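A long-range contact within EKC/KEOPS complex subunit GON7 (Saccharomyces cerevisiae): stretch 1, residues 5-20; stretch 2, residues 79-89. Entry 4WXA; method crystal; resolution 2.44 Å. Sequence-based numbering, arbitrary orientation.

Stretch 1, residues 5-20: VAQYSAPDGVEKSFAP
Stretch 2 (79-89) DDINEFLTGRM

A salt bridge between Asp12 and Arg88 ties the turn of a β-hairpin (residues 5-20) to a helix (residues 79-89). The two groups meet side by side, edge of the guanidinium to carboxylate: Arg88 NH1 donates to Asp12 OD2 at 2.8 Å (N-H...O 158°) and Arg88 NH2 to Asp12 OD1 at 3.1 Å (155°), so opposite charges are joined by two nearly straight hydrogen bonds. Arg88 NH2 also makes a weak hydrogen bond to Tyr8 OH (3.1 Å, 124°). Arg88 reaches these partners with chi1 m, chi2 -97°, chi3 m and chi4 166°; Asp12 has chi1 p, chi2 -25°. Val14 CG2 lies 3.6 Å from Arg88 NH1, and Ala10 CB 3.4 Å from Arg88 NH2.

The hairpin is antiparallel. Backbone hydrogen bonds pair Ala6 with Phe18 (Ala6 N to Phe18 O 3.2 Å; Phe18 N to Ala6 O 2.8 Å) and Tyr8 with Lys16 (Tyr8 N to Lys16 O 2.8 Å; Lys16 N to Tyr8 O 2.9 Å). Ala10 N to Val14 O (3.2 Å) and Gly13 N to Ala10 O (3.0 Å) close the turn, where Gly13 takes phi/psi 94/12, angles that call for glycine.

The helix, regular in its i to i-4 bonding, runs nearly along the first strand (17°, axes 10.7 Å apart at closest) and against the second (155°, 9.8 Å). Register is set by CA-CA distances of 7.3 Å for Phe18-Asp80, 9.1 Å for Lys16-Phe84 and 10.6 Å for Ala10-Arg88. CA-to-CB points toward the helix at Ala6, Tyr8, Ala10, Val14, Lys16 and Phe18, every second residue along each arm of the hairpin.

Phe84 (chi1 t, chi2 80°) is central to the packing. Its edge meets the face of Tyr8 (chi1 t, chi2 -89°), with centroids 5.1 Å apart, planes at 68° and Tyr8 CD1 to Phe84 CE2 3.6 Å. Its own face receives Lys16 CG, 3.9 Å from the centroid in a CH-pi contact that uses the aliphatic part of the lysine (t, p, t, t). Phe18 (chi1 m, chi2 91°) turns its edge toward the Phe84 face in an offset arrangement, centroids 5.7 Å apart and planes at 86°.

Ile81 (m, t) places CG1 over the Phe18 face, 3.9 Å from the ring centroid. Nearby, Phe18 CD2 lies 3.6 Å from Asp80 CB, so it is the aspartate's methylene that meets the ring. Leu85 (m, t) brings CD2 within 3.8 Å of Tyr8 CE2. In all, 519 Å² is buried.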

# COMPACT_ATOMS: atom_id res chain seq x y z
N VAL D 5 -7.32 -9.29 0.09
CA VAL D 5 -6.82 -9.14 -1.27
C VAL D 5 -6.39 -7.70 -1.59
O VAL D 5 -6.64 -6.77 -0.84
CB VAL D 5 -7.88 -9.55 -2.34
CG1 VAL D 5 -8.28 -11.03 -2.18
CG2 VAL D 5 -9.07 -8.59 -2.27
N ALA D 6 -5.74 -7.55 -2.74
CA ALA D 6 -5.38 -6.26 -3.22
C ALA D 6 -5.38 -6.19 -4.73
O ALA D 6 -5.12 -7.18 -5.40
CB ALA D 6 -4.02 -5.92 -2.71
N GLN D 7 -5.71 -5.01 -5.26
CA GLN D 7 -5.67 -4.78 -6.69
C GLN D 7 -4.85 -3.46 -6.95
O GLN D 7 -5.04 -2.44 -6.27
CB GLN D 7 -7.11 -4.70 -7.18
CG GLN D 7 -7.33 -4.31 -8.64
CD GLN D 7 -6.92 -5.39 -9.61
OE1 GLN D 7 -7.12 -6.60 -9.37
NE2 GLN D 7 -6.35 -4.97 -10.72
N TYR D 8 -3.95 -3.51 -7.91
CA TYR D 8 -3.08 -2.37 -8.28
C TYR D 8 -3.33 -1.97 -9.70
O TYR D 8 -3.55 -2.79 -10.56
CB TYR D 8 -1.60 -2.76 -8.15
CG TYR D 8 -0.59 -1.83 -8.82
CD1 TYR D 8 -0.21 -2.03 -10.14
CD2 TYR D 8 -0.01 -0.78 -8.14
CE1 TYR D 8 0.70 -1.20 -10.77
CE2 TYR D 8 0.89 0.06 -8.74
CZ TYR D 8 1.25 -0.17 -10.06
OH TYR D 8 2.13 0.64 -10.68
N SER D 9 -3.26 -0.69 -9.95
CA SER D 9 -3.52 -0.17 -11.27
C SER D 9 -2.53 0.98 -11.59
O SER D 9 -2.30 1.81 -10.76
CB SER D 9 -4.95 0.33 -11.21
OG SER D 9 -5.39 0.86 -12.44
N ALA D 10 -2.00 1.06 -12.78
CA ALA D 10 -1.05 2.13 -13.14
C ALA D 10 -1.29 2.62 -14.56
O ALA D 10 -1.80 1.88 -15.38
CB ALA D 10 0.36 1.62 -13.02
N PRO D 11 -0.89 3.85 -14.86
CA PRO D 11 -1.33 4.43 -16.11
C PRO D 11 -0.65 3.85 -17.33
O PRO D 11 -1.02 4.24 -18.41
CB PRO D 11 -0.99 5.94 -15.98
CG PRO D 11 -0.02 6.02 -14.87
CD PRO D 11 -0.18 4.82 -14.01
N ASP D 12 0.35 2.99 -17.18
CA ASP D 12 0.92 2.30 -18.35
C ASP D 12 0.06 1.08 -18.75
O ASP D 12 0.47 0.29 -19.54
CB ASP D 12 2.39 1.86 -18.12
CG ASP D 12 2.57 0.89 -16.93
OD1 ASP D 12 1.73 0.92 -16.01
OD2 ASP D 12 3.56 0.11 -16.90
N GLY D 13 -1.12 0.92 -18.18
CA GLY D 13 -2.03 -0.10 -18.65
C GLY D 13 -1.91 -1.38 -17.88
O GLY D 13 -2.45 -2.37 -18.29
N VAL D 14 -1.22 -1.36 -16.76
CA VAL D 14 -0.93 -2.55 -15.99
C VAL D 14 -1.93 -2.73 -14.85
O VAL D 14 -2.22 -1.78 -14.14
CB VAL D 14 0.50 -2.48 -15.44
CG1 VAL D 14 0.78 -3.52 -14.38
CG2 VAL D 14 1.46 -2.63 -16.61
N GLU D 15 -2.46 -3.94 -14.68
CA GLU D 15 -3.43 -4.18 -13.57
C GLU D 15 -2.93 -5.40 -12.89
O GLU D 15 -2.61 -6.35 -13.54
CB GLU D 15 -4.82 -4.47 -14.10
CG GLU D 15 -5.51 -3.34 -14.84
CD GLU D 15 -6.17 -2.38 -13.91
N LYS D 16 -2.86 -5.40 -11.59
CA LYS D 16 -2.22 -6.51 -10.92
C LYS D 16 -3.04 -6.90 -9.72
O LYS D 16 -3.29 -6.06 -8.86
CB LYS D 16 -0.84 -6.07 -10.50
CG LYS D 16 -0.18 -6.94 -9.47
CD LYS D 16 0.10 -8.33 -9.99
CE LYS D 16 1.08 -9.03 -9.08
NZ LYS D 16 0.97 -10.48 -9.24
N SER D 17 -3.45 -8.16 -9.67
CA SER D 17 -4.12 -8.74 -8.49
C SER D 17 -3.20 -9.46 -7.55
O SER D 17 -2.31 -10.22 -7.97
CB SER D 17 -5.16 -9.76 -8.92
OG SER D 17 -6.07 -9.12 -9.75
N PHE D 18 -3.44 -9.27 -6.26
CA PHE D 18 -2.77 -10.01 -5.22
C PHE D 18 -3.73 -10.85 -4.39
O PHE D 18 -4.81 -10.40 -3.99
CB PHE D 18 -2.13 -9.03 -4.27
CG PHE D 18 -1.14 -8.10 -4.90
CD1 PHE D 18 -1.53 -6.89 -5.39
CD2 PHE D 18 0.20 -8.42 -4.93
CE1 PHE D 18 -0.61 -6.02 -5.96
CE2 PHE D 18 1.12 -7.54 -5.46
CZ PHE D 18 0.72 -6.34 -5.99
N ALA D 19 -3.32 -12.06 -4.11
CA ALA D 19 -4.02 -12.95 -3.19
C ALA D 19 -2.93 -13.79 -2.60
O ALA D 19 -2.07 -14.28 -3.32
CB ALA D 19 -5.01 -13.82 -3.93
N PRO D 20 -2.95 -13.98 -1.30
CA PRO D 20 -1.99 -14.87 -0.63
C PRO D 20 -2.07 -16.34 -1.09
O PRO D 20 -3.17 -16.89 -1.23
CB PRO D 20 -2.40 -14.77 0.84
CG PRO D 20 -3.86 -14.43 0.80
CD PRO D 20 -4.08 -13.60 -0.43
N ASP D 79 4.39 -8.45 1.52
CA ASP D 79 5.63 -8.81 0.89
C ASP D 79 5.42 -8.85 -0.62
O ASP D 79 6.24 -8.29 -1.37
CB ASP D 79 6.15 -10.14 1.43
CG ASP D 79 6.64 -10.05 2.89
OD1 ASP D 79 6.72 -8.91 3.41
OD2 ASP D 79 6.94 -11.09 3.51
N ASP D 80 4.33 -9.48 -1.06
CA ASP D 80 3.95 -9.47 -2.48
C ASP D 80 3.96 -8.03 -3.04
O ASP D 80 4.59 -7.73 -4.05
CB ASP D 80 2.57 -10.09 -2.74
CG ASP D 80 2.45 -11.55 -2.41
OD1 ASP D 80 3.48 -12.28 -2.26
OD2 ASP D 80 1.26 -11.98 -2.31
N ILE D 81 3.28 -7.13 -2.37
CA ILE D 81 3.16 -5.76 -2.85
C ILE D 81 4.55 -5.14 -2.94
O ILE D 81 4.89 -4.51 -3.93
CB ILE D 81 2.24 -4.95 -1.92
CG1 ILE D 81 0.79 -5.39 -2.12
CG2 ILE D 81 2.22 -3.46 -2.21
CD1 ILE D 81 -0.11 -5.14 -0.92
N ASN D 82 5.35 -5.33 -1.90
CA ASN D 82 6.68 -4.74 -1.84
C ASN D 82 7.55 -5.35 -2.94
O ASN D 82 8.21 -4.65 -3.70
CB ASN D 82 7.30 -4.91 -0.44
CG ASN D 82 6.96 -3.74 0.53
OD1 ASN D 82 6.74 -2.59 0.13
ND2 ASN D 82 6.92 -4.05 1.81
N GLU D 83 7.50 -6.66 -3.06
CA GLU D 83 8.21 -7.32 -4.14
C GLU D 83 7.77 -6.75 -5.52
O GLU D 83 8.59 -6.39 -6.33
CB GLU D 83 8.01 -8.84 -4.06
CG GLU D 83 8.75 -9.66 -5.11
N PHE D 84 6.48 -6.63 -5.75
CA PHE D 84 5.98 -6.20 -7.05
C PHE D 84 6.40 -4.77 -7.38
O PHE D 84 6.72 -4.46 -8.53
CB PHE D 84 4.43 -6.33 -7.09
CG PHE D 84 3.81 -5.76 -8.32
CD1 PHE D 84 3.81 -6.46 -9.49
CD2 PHE D 84 3.27 -4.48 -8.30
CE1 PHE D 84 3.26 -5.91 -10.62
CE2 PHE D 84 2.74 -3.92 -9.44
CZ PHE D 84 2.75 -4.62 -10.61
N LEU D 85 6.37 -3.89 -6.39
CA LEU D 85 6.60 -2.48 -6.64
C LEU D 85 8.09 -2.27 -6.84
O LEU D 85 8.52 -1.49 -7.70
CB LEU D 85 6.06 -1.62 -5.50
CG LEU D 85 4.52 -1.54 -5.40
CD1 LEU D 85 4.06 -0.85 -4.12
CD2 LEU D 85 3.96 -0.79 -6.60
N THR D 86 8.89 -2.98 -6.05
CA THR D 86 10.32 -2.89 -6.17
C THR D 86 10.75 -3.28 -7.59
O THR D 86 11.46 -2.53 -8.26
CB THR D 86 11.01 -3.73 -5.09
OG1 THR D 86 10.62 -3.20 -3.82
CG2 THR D 86 12.55 -3.64 -5.21
N GLY D 87 10.24 -4.42 -8.06
CA GLY D 87 10.42 -4.83 -9.45
C GLY D 87 10.01 -3.78 -10.47
O GLY D 87 10.63 -3.65 -11.50
N ARG D 88 8.95 -3.04 -10.20
CA ARG D 88 8.52 -2.03 -11.14
C ARG D 88 9.54 -0.94 -11.16
O ARG D 88 9.78 -0.37 -12.20
CB ARG D 88 7.17 -1.44 -10.77
CG ARG D 88 5.98 -2.42 -10.79
CD ARG D 88 5.21 -2.35 -12.08
NE ARG D 88 4.59 -1.05 -12.26
CZ ARG D 88 4.08 -0.62 -13.41
NH1 ARG D 88 4.13 -1.35 -14.52
NH2 ARG D 88 3.52 0.58 -13.46
N MET D 89 10.11 -0.61 -10.00
CA MET D 89 11.14 0.44 -9.94
C MET D 89 12.44 -0.05 -10.63
O MET D 89 13.01 0.65 -11.44
CB MET D 89 11.43 0.85 -8.51
CG MET D 89 10.46 1.86 -7.92
SD MET D 89 10.67 1.92 -6.12
CE MET D 89 9.78 0.46 -5.63